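Local atomic coordinates of UDP-galactopyranose mutase (Deinococcus radiodurans, PDB entry 3HDQ), a protein that binds FAD and UDP-galactopyranose and probably interconverts UDP-galactopyranose and UDP-galactofuranose. Residues A[168-171]-A[172-176]; A[35-39]-A[40-44]; A[335-339]-A[340-344]. All coordinates share one frame; numbering follows the deposited sequence.

Contact 1 (A[168-171]-A[172-176]); sequences GRDL and YNKFF. With GDU (galactose-uridine-5'-diphosphate), chain K.
D170 and K174, one helical turn apart, join by a salt bridge in which the lysine chain runs obliquely across the aspartate. K174 NZ lies 3.0 Å from D170 OD1, meeting its syn lone pair, and a weaker bond to D170 OD2 makes the ammonium group straddle the carboxylate. With CG of D170 swung away from the backbone N (chi1 -168°), the carboxylate comes within reach of the lysine end, which bends at chi4 onto its oxygens. D170 OD1 is also hydrogen-bonded to Y133 OH, and D170 OD2 accepts a hydrogen bond from a water at 2.7 Å that accepts in turn from N173 ND2; lysine, tyrosine and water together probably restrain the rotation of the carboxylate. Were K174 cut back to an alanine, D170 would probably lose its charge mate and be oriented by Y133 and the water.

R169 and Y172 extend alongside each other in one direction, with guanidinium and ring planes 72° apart; R169 NH1 comes to 4.0 Å from Y172 CE2, while its charge is met by E160 and E151. On another side of the helix L171 and F175 run abreast, L171 CD2 being 4.0 Å from F175 CE1, and L171 O sits at the ring edge in its plane. The same oxygen accepts from F175 N at 3.0 Å. A wider pi-type turn spans 172-176, and F175 O accepts from N3 of the uracil of UDP-galactose at 2.9 Å, while F176 CD1 approaches the uracil O2.

Helix 159-184 thus offers its residues to different neighbours: L171 and K174 pack on L132 of helix 126-133, F175 reaches T128 of that helix and A113 and V115 of strand 111-115, and Y172 rests on the loop at D187 and P188.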
loop_
_atom_site.group_PDB
_atom_site.type_symbol
_atom_site.label_atom_id
_atom_site.label_comp_id
_atom_site.label_asym_id
_atom_site.label_seq_id
_atom_site.Cartn_x
_atom_site.Cartn_y
_atom_site.Cartn_z
ATOM N N GLY A 168 -19.542 34.043 25.673
ATOM C CA GLY A 168 -18.916 35.293 26.046
ATOM C C GLY A 168 -17.492 35.459 25.568
ATOM O O GLY A 168 -16.930 34.602 24.897
ATOM N N ARG A 169 -16.897 36.571 25.970
ATOM C CA ARG A 169 -15.646 37.053 25.408
ATOM C C ARG A 169 -14.387 36.378 25.988
ATOM O O ARG A 169 -13.403 36.179 25.277
ATOM C CB ARG A 169 -15.599 38.574 25.584
ATOM C CG ARG A 169 -14.351 39.245 25.074
ATOM C CD ARG A 169 -14.294 39.277 23.564
ATOM N NE ARG A 169 -15.536 39.733 22.934
ATOM C CZ ARG A 169 -15.648 39.974 21.632
ATOM N NH1 ARG A 169 -14.592 39.814 20.841
ATOM N NH2 ARG A 169 -16.805 40.367 21.114
ATOM N N ASP A 170 -14.406 36.025 27.266
ATOM C CA ASP A 170 -13.233 35.366 27.855
ATOM C C ASP A 170 -13.037 33.927 27.345
ATOM O O ASP A 170 -11.928 33.523 26.990
ATOM C CB ASP A 170 -13.302 35.371 29.383
ATOM C CG ASP A 170 -11.993 34.957 30.016
ATOM O OD1 ASP A 170 -12.000 34.110 30.936
ATOM O OD2 ASP A 170 -10.947 35.473 29.577
ATOM N N LEU A 171 -14.113 33.154 27.309
ATOM C CA LEU A 171 -14.032 31.782 26.832
ATOM C C LEU A 171 -13.678 31.763 25.350
ATOM O O LEU A 171 -12.937 30.895 24.882
ATOM C CB LEU A 171 -15.342 31.046 27.113
ATOM C CG LEU A 171 -15.518 30.733 28.600
ATOM C CD1 LEU A 171 -16.905 30.152 28.859
ATOM C CD2 LEU A 171 -14.400 29.780 29.076
ATOM N N TYR A 172 -14.201 32.752 24.630
ATOM C CA TYR A 172 -13.865 32.967 23.233
ATOM C C TYR A 172 -12.376 33.242 23.050
ATOM O O TYR A 172 -11.742 32.683 22.157
ATOM C CB TYR A 172 -14.695 34.129 22.667
ATOM C CG TYR A 172 -14.215 34.651 21.330
ATOM C CD1 TYR A 172 -14.560 34.009 20.151
ATOM C CD2 TYR A 172 -13.429 35.798 21.248
ATOM C CE1 TYR A 172 -14.132 34.486 18.920
ATOM C CE2 TYR A 172 -12.998 36.283 20.024
ATOM C CZ TYR A 172 -13.354 35.617 18.864
ATOM O OH TYR A 172 -12.939 36.079 17.641
ATOM N N ASN A 173 -11.813 34.113 23.882
ATOM C CA ASN A 173 -10.394 34.439 23.752
ATOM C C ASN A 173 -9.513 33.253 24.131
ATOM O O ASN A 173 -8.402 33.101 23.613
ATOM C CB ASN A 173 -10.004 35.639 24.616
ATOM C CG ASN A 173 -10.640 36.947 24.150
ATOM O OD1 ASN A 173 -11.034 37.101 22.994
ATOM N ND2 ASN A 173 -10.732 37.899 25.063
ATOM N N LYS A 174 -10.015 32.414 25.033
ATOM C CA LYS A 174 -9.214 31.322 25.570
ATOM C C LYS A 174 -9.190 30.053 24.718
ATOM O O LYS A 174 -8.170 29.369 24.671
ATOM C CB LYS A 174 -9.613 31.019 27.019
ATOM C CG LYS A 174 -8.710 31.732 27.999
ATOM C CD LYS A 174 -9.317 31.921 29.367
ATOM C CE LYS A 174 -8.360 32.759 30.228
ATOM N NZ LYS A 174 -9.084 33.611 31.217
ATOM N N PHE A 175 -10.298 29.761 24.039
ATOM C CA PHE A 175 -10.424 28.524 23.268
ATOM C C PHE A 175 -10.502 28.726 21.741
ATOM O O PHE A 175 -10.046 27.870 20.984
ATOM C CB PHE A 175 -11.636 27.710 23.754
ATOM C CG PHE A 175 -11.468 27.137 25.139
ATOM C CD1 PHE A 175 -11.746 27.900 26.261
ATOM C CD2 PHE A 175 -11.028 25.832 25.316
ATOM C CE1 PHE A 175 -11.577 27.377 27.530
ATOM C CE2 PHE A 175 -10.858 25.307 26.588
ATOM C CZ PHE A 175 -11.128 26.080 27.693
ATOM N N PHE A 176 -11.079 29.844 21.290
ATOM C CA PHE A 176 -11.355 30.025 19.861
ATOM C C PHE A 176 -10.512 31.050 19.100
ATOM O O PHE A 176 -10.008 30.743 18.014
ATOM C CB PHE A 176 -12.840 30.296 19.624
ATOM C CG PHE A 176 -13.693 29.092 19.824
ATOM C CD1 PHE A 176 -13.949 28.233 18.773
ATOM C CD2 PHE A 176 -14.207 28.797 21.074
ATOM C CE1 PHE A 176 -14.724 27.119 18.962
ATOM C CE2 PHE A 176 -14.980 27.679 21.270
ATOM C CZ PHE A 176 -15.238 26.838 20.217
HETATM N N1 GDU K . -11.729 25.658 16.866
HETATM C C2 GDU K . -11.105 26.240 17.781
HETATM N N3 GDU K . -10.488 25.909 18.833
HETATM C C4 GDU K . -10.476 24.580 19.040
HETATM C C5 GDU K . -11.168 23.719 18.052
HETATM C C6 GDU K . -11.765 24.301 16.992
HETATM O O2 GDU K . -11.070 27.646 17.581
HETATM O O4 GDU K . -9.887 24.092 20.002
HETATM C C1D GDU K . -12.323 26.322 15.740
HETATM C C2D GDU K . -11.412 26.709 14.551
HETATM O O2D GDU K . -11.907 27.828 13.826
HETATM C C3D GDU K . -11.456 25.430 13.740
HETATM C C4D GDU K . -12.960 25.168 13.796
HETATM O O4D GDU K . -13.372 25.563 15.108
HETATM O O3D GDU K . -10.958 25.637 12.421
HETATM C C5D GDU K . -13.429 23.811 13.292
HETATM O O5D GDU K . -12.821 22.874 14.201
HETATM P PA GDU K . -12.392 21.403 13.752
HETATM O O1A GDU K . -12.109 20.615 14.985
HETATM O O2A GDU K . -13.529 20.797 13.042
HETATM O O3A GDU K . -11.047 21.450 12.909
HETATM P PB GDU K . -10.672 20.350 11.834
HETATM O O1B GDU K . -9.378 20.869 11.330
HETATM O O2B GDU K . -11.575 20.217 10.664
HETATM O O3B GDU K . -10.365 18.907 12.468
HETATM C "C1'" GDU K . -10.296 17.577 11.916
HETATM C "C2'" GDU K . -11.719 16.984 11.860
HETATM C "C3'" GDU K . -12.338 17.233 13.255
HETATM C "C4'" GDU K . -11.579 16.335 14.277
HETATM C "C5'" GDU K . -10.055 16.611 14.142
HETATM C "C6'" GDU K . -9.168 15.580 14.895
HETATM O "O2'" GDU K . -12.485 17.540 10.775
HETATM O "O3'" GDU K . -13.754 16.946 13.200
HETATM O "O4'" GDU K . -11.896 14.959 13.982
HETATM O "O5'" GDU K . -9.481 16.787 12.816
HETATM O "O6'" GDU K . -8.717 16.067 16.182
HETATM O O HOH W 1 -9.366 36.933 27.902
#

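Contact 2 (A[35-39]-A[40-44]); sequences VGAGF and AGSVL. With FAD (flavin-adenine dinucleotide), chain L.
S42 has its OG anti to the carbonyl carbon and beside its own backbone N (chi1 -61°), a torsion that folds the hydroxyl back over the start of the helix, 2.9 Å from G38 O and 3.0 Å from A37 O. G38 O also receives S42 N at 3.0 Å, closing the first turn behind the N-cap residue G38. One step on, V43 N bonds to F39 O, and the V43 CG2 methyl, set beside the backbone N, rests against that same oxygen.

Close approach of backbone to backbone depends on the glycines. G41 CA comes within 3.3 Å of G36 O in a nearly straight CA-H...O contact (173° at the hydrogen), where a side chain on G41 would strike that carbonyl. Side chains on G36 or G38 would likewise run into the cofactor.

The amides at the helix start face the FAD pyrophosphate: A40 N donates to FAD O1P at 2.9 Å, and a water held by G41 N donates to the same oxygen. The helix dipole probably adds to this hold on the phosphate. F39, packed edge-to-face on F226, flanks the ribityl chain, with FAD O4' near its ring plane.

Strand 30-35, a glycine-rich turn and helix 39-50 form a strand-turn-helix whose G36, G38 and G41 match the GxGxxG pattern, consistent with the dinucleotide-binding motif of a Rossmann-like domain, here gripping FAD.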
loop_
_atom_site.group_PDB
_atom_site.type_symbol
_atom_site.label_atom_id
_atom_site.label_comp_id
_atom_site.label_asym_id
_atom_site.label_seq_id
_atom_site.Cartn_x
_atom_site.Cartn_y
_atom_site.Cartn_z
ATOM N N VAL A 35 -11.423 11.837 -11.572
ATOM C CA VAL A 35 -10.215 12.525 -11.119
ATOM C C VAL A 35 -10.202 12.642 -9.599
ATOM O O VAL A 35 -11.025 13.356 -9.012
ATOM C CB VAL A 35 -10.090 13.927 -11.753
ATOM C CG1 VAL A 35 -8.678 14.479 -11.554
ATOM C CG2 VAL A 35 -10.448 13.880 -13.245
ATOM N N GLY A 36 -9.271 11.923 -8.975
ATOM C CA GLY A 36 -9.154 11.867 -7.523
ATOM C C GLY A 36 -9.693 10.568 -6.945
ATOM O O GLY A 36 -10.809 10.168 -7.268
ATOM N N ALA A 37 -8.907 9.915 -6.091
ATOM C CA ALA A 37 -9.307 8.646 -5.482
ATOM C C ALA A 37 -9.562 8.758 -3.968
ATOM O O ALA A 37 -9.340 7.804 -3.213
ATOM C CB ALA A 37 -8.273 7.575 -5.767
ATOM N N GLY A 38 -10.007 9.929 -3.527
ATOM C CA GLY A 38 -10.451 10.098 -2.155
ATOM C C GLY A 38 -11.842 9.520 -1.996
ATOM O O GLY A 38 -12.286 8.730 -2.833
ATOM N N PHE A 39 -12.546 9.902 -0.939
ATOM C CA PHE A 39 -13.897 9.407 -0.767
ATOM C C PHE A 39 -14.782 9.748 -1.956
ATOM O O PHE A 39 -15.560 8.913 -2.401
ATOM C CB PHE A 39 -14.519 9.927 0.530
ATOM C CG PHE A 39 -14.175 9.101 1.719
ATOM C CD1 PHE A 39 -13.144 9.478 2.559
ATOM C CD2 PHE A 39 -14.864 7.923 1.979
ATOM C CE1 PHE A 39 -12.811 8.708 3.654
ATOM C CE2 PHE A 39 -14.534 7.144 3.070
ATOM C CZ PHE A 39 -13.502 7.537 3.909
ATOM N N ALA A 40 -14.660 10.968 -2.470
ATOM C CA ALA A 40 -15.535 11.417 -3.555
ATOM C C ALA A 40 -15.394 10.538 -4.790
ATOM O O ALA A 40 -16.377 9.980 -5.288
ATOM C CB ALA A 40 -15.255 12.878 -3.903
ATOM N N GLY A 41 -14.172 10.421 -5.295
ATOM C CA GLY A 41 -13.946 9.619 -6.483
ATOM C C GLY A 41 -14.230 8.134 -6.306
ATOM O O GLY A 41 -14.831 7.498 -7.177
ATOM N N SER A 42 -13.792 7.577 -5.180
ATOM C CA SER A 42 -13.851 6.136 -4.958
ATOM C C SER A 42 -15.274 5.632 -4.770
ATOM O O SER A 42 -15.600 4.542 -5.204
ATOM C CB SER A 42 -13.002 5.744 -3.750
ATOM O OG SER A 42 -11.656 6.094 -3.964
ATOM N N VAL A 43 -16.114 6.414 -4.102
ATOM C CA VAL A 43 -17.500 6.014 -3.912
ATOM C C VAL A 43 -18.203 6.004 -5.262
ATOM O O VAL A 43 -18.946 5.081 -5.572
ATOM C CB VAL A 43 -18.250 6.946 -2.945
ATOM C CG1 VAL A 43 -19.760 6.667 -3.006
ATOM C CG2 VAL A 43 -17.743 6.762 -1.529
ATOM N N LEU A 44 -17.958 7.029 -6.074
ATOM C CA LEU A 44 -18.551 7.069 -7.411
ATOM C C LEU A 44 -17.947 6.001 -8.345
ATOM O O LEU A 44 -18.644 5.419 -9.178
ATOM C CB LEU A 44 -18.469 8.474 -8.005
ATOM C CG LEU A 44 -19.595 9.395 -7.517
ATOM C CD1 LEU A 44 -19.199 10.865 -7.565
ATOM C CD2 LEU A 44 -20.879 9.143 -8.332
HETATM P PA FAD L . -9.692 14.415 -1.218
HETATM O O1A FAD L . -9.310 13.498 -0.213
HETATM O O2A FAD L . -8.966 15.607 -1.061
HETATM O O5B FAD L . -9.346 13.747 -2.570
HETATM C C5B FAD L . -9.328 14.394 -3.786
HETATM C C4B FAD L . -8.240 13.770 -4.598
HETATM O O4B FAD L . -8.175 14.366 -5.843
HETATM C C3B FAD L . -6.910 14.039 -3.937
HETATM O O3B FAD L . -6.273 12.880 -3.515
HETATM C C2B FAD L . -6.102 14.714 -4.994
HETATM O O2B FAD L . -4.828 14.195 -5.002
HETATM C C1B FAD L . -6.861 14.403 -6.251
HETATM N N9A FAD L . -6.590 15.384 -7.297
HETATM C C8A FAD L . -6.723 16.715 -7.254
HETATM N N7A FAD L . -6.365 17.236 -8.400
HETATM C C5A FAD L . -5.991 16.254 -9.204
HETATM C C6A FAD L . -5.524 16.209 -10.498
HETATM N N6A FAD L . -5.530 17.264 -11.238
HETATM N N1A FAD L . -5.211 15.029 -11.072
HETATM C C2A FAD L . -5.340 13.885 -10.369
HETATM N N3A FAD L . -5.798 13.930 -9.101
HETATM C C4A FAD L . -6.109 15.085 -8.517
HETATM N N1 FAD L . -13.107 14.175 8.176
HETATM C C2 FAD L . -13.776 13.488 9.108
HETATM O O2 FAD L . -14.867 13.052 8.897
HETATM N N3 FAD L . -13.187 13.291 10.292
HETATM C C4 FAD L . -11.944 13.773 10.534
HETATM O O4 FAD L . -11.411 13.606 11.578
HETATM C C4X FAD L . -11.298 14.474 9.584
HETATM N N5 FAD L . -10.069 14.964 9.843
HETATM C C5X FAD L . -9.420 15.662 8.890
HETATM C C6 FAD L . -8.162 16.145 9.159
HETATM C C7 FAD L . -7.492 16.853 8.201
HETATM C C7M FAD L . -6.146 17.384 8.476
HETATM C C8 FAD L . -8.063 17.065 6.980
HETATM C C8M FAD L . -7.298 17.847 5.980
HETATM C C9 FAD L . -9.323 16.572 6.710
HETATM C C9A FAD L . -10.015 15.871 7.665
HETATM N N10 FAD L . -11.259 15.367 7.415
HETATM C C10 FAD L . -11.888 14.677 8.389
HETATM C "C1'" FAD L . -11.985 15.667 6.155
HETATM C "C2'" FAD L . -11.718 14.669 5.052
HETATM O "O2'" FAD L . -10.366 14.754 4.777
HETATM C "C3'" FAD L . -12.484 14.970 3.768
HETATM O "O3'" FAD L . -13.835 14.882 3.874
HETATM C "C4'" FAD L . -12.282 13.884 2.776
HETATM O "O4'" FAD L . -11.019 13.370 3.066
HETATM C "C5'" FAD L . -12.394 14.483 1.406
HETATM O "O5'" FAD L . -12.665 13.590 0.390
HETATM P P FAD L . -12.534 14.072 -1.078
HETATM O O1P FAD L . -12.611 12.959 -1.940
HETATM O O2P FAD L . -13.626 14.935 -1.327
HETATM O O3P FAD L . -11.191 14.853 -1.218
HETATM O O HOH W 2 -11.869 11.873 -4.378
#

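Contact 3 (A[335-339]-A[340-344]); sequences YPVPR and PENAE. With GDU (galactose-uridine-5'-diphosphate), chain K.
N342 reaches back from the first turn of helix 340-355 to the strand exit, where its ND2 donates to V337 O at 2.9 Å. The bond is nearly straight at 163°, lies in the carbonyl plane on a lone pair of V337 O, and stays close to the plane of the N342 amide. With CG anti to the carbonyl carbon (chi1 -65°), the amide lies obliquely across V337, its ND2 only 3.3 Å from V337 CB. This is the close-packed, buried half of the contact, with Y368 and P273 against N342 and W184 against V337. R339, in the N-cap position, closes the turn with its carbonyl: R339 O accepts from A343 N at 3.0 Å and also from N342 N, which sits above the carbonyl plane.

Toward solvent the fit is looser. The R339 guanidinium and the E341 carboxylate stack with planes 12° apart, and E341 CG lies over one guanidinium face, offset toward its rim, 3.4 Å from R339 NH1. E341 OE1 is 3.5 Å from R339 NE but well out of the guanidinium plane, so the ion pair is electrostatic, with no N-H pointing at the oxygen; R339 NE bonds instead to E190 O. A water accepts from both R339 NH1 and N342 ND2, joining the two halves.

At the other end Y335 OH donates to O1B of the UDP-galactose β-phosphate at 2.8 Å. The directed hydrogen bond from N342 ND2 to V337 O probably ties the strand exit beyond this tyrosine to the first helical turn, while the outward-facing ion pair, whose glutamate also touches a crystal neighbour, is likely to add only modestly.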
loop_
_atom_site.group_PDB
_atom_site.type_symbol
_atom_site.label_atom_id
_atom_site.label_comp_id
_atom_site.label_asym_id
_atom_site.label_seq_id
_atom_site.Cartn_x
_atom_site.Cartn_y
_atom_site.Cartn_z
ATOM N N TYR A 335 -8.497 22.739 2.955
ATOM C CA TYR A 335 -9.688 23.398 3.488
ATOM C C TYR A 335 -10.156 24.528 2.577
ATOM O O TYR A 335 -9.366 25.401 2.224
ATOM C CB TYR A 335 -9.380 24.065 4.830
ATOM C CG TYR A 335 -8.904 23.178 5.967
ATOM C CD1 TYR A 335 -7.570 22.815 6.081
ATOM C CD2 TYR A 335 -9.787 22.753 6.956
ATOM C CE1 TYR A 335 -7.137 22.031 7.122
ATOM C CE2 TYR A 335 -9.360 21.968 8.004
ATOM C CZ TYR A 335 -8.035 21.612 8.085
ATOM O OH TYR A 335 -7.603 20.828 9.122
ATOM N N PRO A 336 -11.449 24.546 2.229
ATOM C CA PRO A 336 -11.986 25.803 1.707
ATOM C C PRO A 336 -11.961 26.823 2.843
ATOM O O PRO A 336 -11.888 26.423 4.011
ATOM C CB PRO A 336 -13.446 25.460 1.370
ATOM C CG PRO A 336 -13.578 23.978 1.544
ATOM C CD PRO A 336 -12.500 23.548 2.475
ATOM N N VAL A 337 -12.033 28.109 2.514
ATOM C CA VAL A 337 -11.984 29.174 3.512
ATOM C C VAL A 337 -13.309 29.955 3.549
ATOM O O VAL A 337 -13.429 31.013 2.936
ATOM C CB VAL A 337 -10.809 30.132 3.217
ATOM C CG1 VAL A 337 -10.679 31.195 4.303
ATOM C CG2 VAL A 337 -9.508 29.342 3.069
ATOM N N PRO A 338 -14.309 29.433 4.279
ATOM C CA PRO A 338 -15.644 30.036 4.243
ATOM C C PRO A 338 -15.664 31.479 4.783
ATOM O O PRO A 338 -15.448 31.711 5.969
ATOM C CB PRO A 338 -16.478 29.093 5.131
ATOM C CG PRO A 338 -15.674 27.828 5.207
ATOM C CD PRO A 338 -14.262 28.284 5.199
ATOM N N ARG A 339 -15.896 32.432 3.885
ATOM C CA ARG A 339 -16.091 33.842 4.209
ATOM C C ARG A 339 -16.639 34.489 2.944
ATOM O O ARG A 339 -16.433 33.967 1.847
ATOM C CB ARG A 339 -14.780 34.509 4.635
ATOM C CG ARG A 339 -13.683 34.426 3.613
ATOM C CD ARG A 339 -12.343 34.797 4.216
ATOM N NE ARG A 339 -12.317 36.143 4.788
ATOM C CZ ARG A 339 -11.488 37.099 4.380
ATOM N NH1 ARG A 339 -10.636 36.848 3.399
ATOM N NH2 ARG A 339 -11.503 38.300 4.946
ATOM N N PRO A 340 -17.341 35.625 3.086
ATOM C CA PRO A 340 -18.038 36.268 1.955
ATOM C C PRO A 340 -17.166 36.515 0.706
ATOM O O PRO A 340 -17.651 36.254 -0.395
ATOM C CB PRO A 340 -18.533 37.588 2.556
ATOM C CG PRO A 340 -18.663 37.295 4.034
ATOM C CD PRO A 340 -17.513 36.379 4.342
ATOM N N GLU A 341 -15.927 36.988 0.858
ATOM C CA GLU A 341 -15.082 37.228 -0.316
ATOM C C GLU A 341 -14.766 35.951 -1.085
ATOM O O GLU A 341 -14.556 36.001 -2.299
ATOM C CB GLU A 341 -13.783 38.020 -0.015
ATOM C CG GLU A 341 -13.203 37.893 1.366
ATOM C CD GLU A 341 -14.015 38.657 2.397
ATOM O OE1 GLU A 341 -14.785 38.010 3.139
ATOM O OE2 GLU A 341 -13.904 39.902 2.451
ATOM N N ASN A 342 -14.738 34.811 -0.391
ATOM C CA ASN A 342 -14.452 33.542 -1.054
ATOM C C ASN A 342 -15.701 32.859 -1.636
ATOM O O ASN A 342 -15.635 32.265 -2.704
ATOM C CB ASN A 342 -13.663 32.599 -0.138
ATOM C CG ASN A 342 -12.288 33.134 0.199
ATOM O OD1 ASN A 342 -11.754 33.998 -0.506
ATOM N ND2 ASN A 342 -11.700 32.625 1.286
ATOM N N ALA A 343 -16.832 32.947 -0.940
ATOM C CA ALA A 343 -18.088 32.401 -1.455
ATOM C C ALA A 343 -18.466 33.124 -2.744
ATOM O O ALA A 343 -19.095 32.560 -3.639
ATOM C CB ALA A 343 -19.202 32.547 -0.422
ATOM N N GLU A 344 -18.076 34.393 -2.794
ATOM C CA GLU A 344 -18.240 35.256 -3.945
ATOM C C GLU A 344 -17.513 34.649 -5.130
ATOM O O GLU A 344 -18.110 34.360 -6.162
ATOM C CB GLU A 344 -17.629 36.624 -3.602
ATOM C CG GLU A 344 -17.560 37.638 -4.729
ATOM C CD GLU A 344 -18.876 38.364 -4.941
ATOM O OE1 GLU A 344 -19.935 37.777 -4.628
ATOM O OE2 GLU A 344 -18.849 39.519 -5.422
HETATM N N1 GDU K . -11.729 25.658 16.866
HETATM C C2 GDU K . -11.105 26.240 17.781
HETATM N N3 GDU K . -10.488 25.909 18.833
HETATM C C4 GDU K . -10.476 24.580 19.040
HETATM C C5 GDU K . -11.168 23.719 18.052
HETATM C C6 GDU K . -11.765 24.301 16.992
HETATM O O2 GDU K . -11.070 27.646 17.581
HETATM O O4 GDU K . -9.887 24.092 20.002
HETATM C C1D GDU K . -12.323 26.322 15.740
HETATM C C2D GDU K . -11.412 26.709 14.551
HETATM O O2D GDU K . -11.907 27.828 13.826
HETATM C C3D GDU K . -11.456 25.430 13.740
HETATM C C4D GDU K . -12.960 25.168 13.796
HETATM O O4D GDU K . -13.372 25.563 15.108
HETATM O O3D GDU K . -10.958 25.637 12.421
HETATM C C5D GDU K . -13.429 23.811 13.292
HETATM O O5D GDU K . -12.821 22.874 14.201
HETATM P PA GDU K . -12.392 21.403 13.752
HETATM O O1A GDU K . -12.109 20.615 14.985
HETATM O O2A GDU K . -13.529 20.797 13.042
HETATM O O3A GDU K . -11.047 21.450 12.909
HETATM P PB GDU K . -10.672 20.350 11.834
HETATM O O1B GDU K . -9.378 20.869 11.330
HETATM O O2B GDU K . -11.575 20.217 10.664
HETATM O O3B GDU K . -10.365 18.907 12.468
HETATM C "C1'" GDU K . -10.296 17.577 11.916
HETATM C "C2'" GDU K . -11.719 16.984 11.860
HETATM C "C3'" GDU K . -12.338 17.233 13.255
HETATM C "C4'" GDU K . -11.579 16.335 14.277
HETATM C "C5'" GDU K . -10.055 16.611 14.142
HETATM C "C6'" GDU K . -9.168 15.580 14.895
HETATM O "O2'" GDU K . -12.485 17.540 10.775
HETATM O "O3'" GDU K . -13.754 16.946 13.200
HETATM O "O4'" GDU K . -11.896 14.959 13.982
HETATM O "O5'" GDU K . -9.481 16.787 12.816
HETATM O "O6'" GDU K . -8.717 16.067 16.182
HETATM O O HOH W 3 -9.499 34.147 2.303
#

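Contact 2 is fully buried, whereas contacts 1 and 3 each combine buried residues with more exposed ones. Contact 1 lies wholly within one helix; contacts 2 and 3 both connect a strand to the helix that follows it, contact 2 in the Rossmann-like part, contact 3 in the part characteristic of the mutase family. Their chemistry follows their place: contact 2 relies on backbone amides, glycines and a phosphate, while contacts 1 and 3 both carry an ion pair, one made by directed hydrogen bonds (contact 1), the other by stacked planes (contact 3). Contacts 1 and 3, centres about 24 Å apart, hold the uracil and phosphate parts of one UDP-galactose; contact 2 holds the FAD pyrophosphate, and Y335 also touches FAD.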